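Transcriptional regulator, BadM/Rrf2 family (Thermincola potens, PDB 4CIC) probably binds DNA through a helix-turn-helix motif as an Rrf2-type transcription factor regulating iron-sulfur cluster biogenesis. Local coordinates at residues V15-Q23 with L133-E141. The protein carries 3 engineered substitutions. Numbering follows the deposited sequence.
Sequences VQAMFDLAQ and LADMLKDAE
Phe19 N donates to Val15 O at 2.8 Å, an ordinary helical bond inside 15-23. Both residues touch the second helix, 133-141. The two segment axes cross at -72° and come within 9.8 Å. Phe19 has the largest share of the contact. Its CG lies anti to the backbone N (chi1 -178°), which sends the ring out to the turn from Met136 to Ala140. Phe19 CE1 comes to 3.5 Å from Met136 CB. Leu137 N sits at the ring edge, in its plane, but already donates to Leu133 O. Ala140 CB lies at the ring edge, 3.6 Å from Phe19 CZ. Gln23 CG lies above one face, offset toward the rim. Leu137 CD2 packs against Gln23 CG at 3.7 Å. Met136 bends at its thioether (chi3 71°). This brings Met136 CE back between the Phe19 ring and Val15 CG1, 3.9 Å from Val15 CG1. Met136 SD makes an oblique Met-aromatic contact, 5.3 Å from the Phe19 ring centroid. Past the ring, Ala22 CB packs on Leu133 and Leu137, and Leu133 CD1 reaches Met18 CE. With an alanine here instead of Phe19, Met136 and Ala140 would probably lose their aromatic partner, and a gap would open between the helices. Leu71 backs Met18, Ala22 and Leu133. Val112 of the second subunit packs on Phe19, and Thr113 of that subunit on Met136, so the contact adjoins the dimer interface. No hydrogen bond or salt bridge joins the segments. Apolar fit and burial link helix 9-23 to helix 133-143.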
loop_
_atom_site.group_PDB
_atom_site.type_symbol
_atom_site.label_atom_id
_atom_site.label_comp_id
_atom_site.label_asym_id
_atom_site.label_seq_id
_atom_site.Cartn_x
_atom_site.Cartn_y
_atom_site.Cartn_z
ATOM N N VAL A 15 4.740 14.396 3.433
ATOM C CA VAL A 15 5.308 13.984 4.708
ATOM C C VAL A 15 6.691 14.583 4.922
ATOM O O VAL A 15 6.983 15.031 6.032
ATOM C CB VAL A 15 5.311 12.449 4.848
ATOM C CG1 VAL A 15 5.967 12.020 6.165
ATOM C CG2 VAL A 15 3.878 11.957 4.791
ATOM N N GLN A 16 7.535 14.616 3.890
ATOM C CA GLN A 16 8.856 15.241 4.061
ATOM C C GLN A 16 8.731 16.690 4.497
ATOM O O GLN A 16 9.482 17.149 5.357
ATOM C CB GLN A 16 9.684 15.216 2.775
ATOM C CG GLN A 16 10.370 13.901 2.497
ATOM C CD GLN A 16 11.294 14.008 1.294
ATOM O OE1 GLN A 16 10.860 13.879 0.151
ATOM N NE2 GLN A 16 12.566 14.259 1.549
ATOM N N ALA A 17 7.808 17.424 3.883
ATOM C CA ALA A 17 7.709 18.861 4.172
ATOM C C ALA A 17 7.161 19.071 5.582
ATOM O O ALA A 17 7.624 19.961 6.317
ATOM C CB ALA A 17 6.811 19.531 3.147
ATOM N N MET A 18 6.191 18.233 5.968
ATOM C CA MET A 18 5.600 18.348 7.299
ATOM C C MET A 18 6.616 17.965 8.349
ATOM O O MET A 18 6.665 18.578 9.420
ATOM C CB MET A 18 4.342 17.481 7.426
ATOM C CG MET A 18 3.159 18.011 6.594
ATOM S SD MET A 18 2.538 19.582 7.304
ATOM C CE MET A 18 1.902 19.029 8.868
ATOM N N PHE A 19 7.451 16.976 8.045
ATOM C CA PHE A 19 8.483 16.585 8.996
ATOM C C PHE A 19 9.536 17.690 9.139
ATOM O O PHE A 19 10.010 17.973 10.242
ATOM C CB PHE A 19 9.131 15.241 8.638
ATOM C CG PHE A 19 10.158 14.805 9.641
ATOM C CD1 PHE A 19 9.782 14.494 10.943
ATOM C CD2 PHE A 19 11.494 14.758 9.303
ATOM C CE1 PHE A 19 10.744 14.127 11.898
ATOM C CE2 PHE A 19 12.451 14.403 10.244
ATOM C CZ PHE A 19 12.066 14.069 11.541
ATOM N N ASP A 20 9.909 18.307 8.026
ATOM C CA ASP A 20 10.859 19.431 8.101
ATOM C C ASP A 20 10.282 20.530 8.990
ATOM O O ASP A 20 10.987 21.089 9.868
ATOM C CB ASP A 20 11.179 19.945 6.690
ATOM C CG ASP A 20 12.235 21.057 6.687
ATOM O OD1 ASP A 20 11.924 22.185 7.119
ATOM O OD2 ASP A 20 13.377 20.790 6.232
ATOM N N LEU A 21 9.005 20.862 8.805
ATOM C CA LEU A 21 8.375 21.818 9.725
ATOM C C LEU A 21 8.385 21.347 11.188
ATOM O O LEU A 21 8.614 22.142 12.107
ATOM C CB LEU A 21 6.948 22.140 9.276
ATOM C CG LEU A 21 6.849 22.916 7.964
ATOM C CD1 LEU A 21 5.404 22.959 7.476
ATOM C CD2 LEU A 21 7.335 24.359 8.234
ATOM N N ALA A 22 8.165 20.053 11.418
ATOM C CA ALA A 22 8.239 19.520 12.786
ATOM C C ALA A 22 9.621 19.730 13.405
ATOM O O ALA A 22 9.746 20.069 14.601
ATOM C CB ALA A 22 7.855 18.009 12.813
ATOM N N GLN A 23 10.657 19.528 12.591
ATOM C CA GLN A 23 12.047 19.706 13.033
ATOM C C GLN A 23 12.363 21.142 13.376
ATOM O O GLN A 23 13.315 21.400 14.099
ATOM C CB GLN A 23 13.031 19.246 11.956
ATOM C CG GLN A 23 13.019 17.718 11.823
ATOM C CD GLN A 23 14.037 17.199 10.812
ATOM O OE1 GLN A 23 13.919 17.443 9.609
ATOM N NE2 GLN A 23 15.033 16.467 11.299
ATOM N N LEU A 133 4.083 12.953 14.002
ATOM C CA LEU A 133 5.295 13.722 13.736
ATOM C C LEU A 133 6.210 13.753 14.961
ATOM O O LEU A 133 7.423 13.734 14.810
ATOM C CB LEU A 133 4.963 15.116 13.218
ATOM C CG LEU A 133 4.259 15.238 11.854
ATOM C CD1 LEU A 133 4.035 16.727 11.517
ATOM C CD2 LEU A 133 5.096 14.570 10.768
ATOM N N ALA A 134 5.650 13.711 16.168
ATOM C CA ALA A 134 6.521 13.644 17.352
ATOM C C ALA A 134 7.290 12.321 17.397
ATOM O O ALA A 134 8.459 12.285 17.788
ATOM C CB ALA A 134 5.727 13.836 18.637
ATOM N N ASP A 135 6.627 11.226 17.028
ATOM C CA ASP A 135 7.315 9.943 16.978
ATOM C C ASP A 135 8.477 9.999 15.985
ATOM O O ASP A 135 9.559 9.458 16.234
ATOM C CB ASP A 135 6.358 8.844 16.496
ATOM C CG ASP A 135 5.304 8.449 17.528
ATOM O OD1 ASP A 135 5.608 8.416 18.732
ATOM O OD2 ASP A 135 4.162 8.131 17.113
ATOM N N MET A 136 8.229 10.624 14.838
ATOM C CA MET A 136 9.266 10.768 13.823
ATOM C C MET A 136 10.429 11.639 14.338
ATOM O O MET A 136 11.601 11.321 14.110
ATOM C CB MET A 136 8.661 11.325 12.525
ATOM C CG MET A 136 7.694 10.322 11.801
ATOM S SD MET A 136 6.927 11.123 10.393
ATOM C CE MET A 136 8.283 11.263 9.239
ATOM N N LEU A 137 10.109 12.697 15.068
ATOM C CA LEU A 137 11.170 13.509 15.688
ATOM C C LEU A 137 12.049 12.703 16.645
ATOM O O LEU A 137 13.281 12.836 16.639
ATOM C CB LEU A 137 10.575 14.717 16.419
ATOM C CG LEU A 137 10.010 15.849 15.563
ATOM C CD1 LEU A 137 9.306 16.878 16.454
ATOM C CD2 LEU A 137 11.114 16.525 14.764
ATOM N N LYS A 138 11.413 11.887 17.482
ATOM C CA LYS A 138 12.148 10.988 18.366
ATOM C C LYS A 138 13.038 9.996 17.615
ATOM O O LYS A 138 14.214 9.822 17.964
ATOM C CB LYS A 138 11.193 10.254 19.300
ATOM C CG LYS A 138 10.523 11.178 20.296
ATOM C CD LYS A 138 9.506 10.434 21.134
ATOM C CE LYS A 138 8.898 11.349 22.171
ATOM N NZ LYS A 138 8.080 10.602 23.166
ATOM N N ASP A 139 12.484 9.343 16.594
ATOM C CA ASP A 139 13.269 8.418 15.784
ATOM C C ASP A 139 14.456 9.109 15.104
ATOM O O ASP A 139 15.558 8.556 15.058
ATOM C CB ASP A 139 12.381 7.722 14.755
ATOM C CG ASP A 139 11.480 6.677 15.383
ATOM O OD1 ASP A 139 11.356 6.666 16.628
ATOM O OD2 ASP A 139 10.895 5.866 14.632
ATOM N N ALA A 140 14.225 10.321 14.601
ATOM C CA ALA A 140 15.265 11.110 13.940
ATOM C C ALA A 140 16.430 11.389 14.874
ATOM O O ALA A 140 17.583 11.425 14.448
ATOM C CB ALA A 140 14.693 12.425 13.419
ATOM N N GLU A 141 16.127 11.592 16.149
ATOM C CA GLU A 141 17.171 11.874 17.131
ATOM C C GLU A 141 18.008 10.633 17.446
ATOM O O GLU A 141 19.226 10.718 17.580
ATOM C CB GLU A 141 16.575 12.451 18.415
ATOM C CG GLU A 141 17.604 12.615 19.528
ATOM C CD GLU A 141 17.095 13.443 20.684
ATOM O OE1 GLU A 141 15.876 13.712 20.734
ATOM O OE2 GLU A 141 17.916 13.827 21.544
#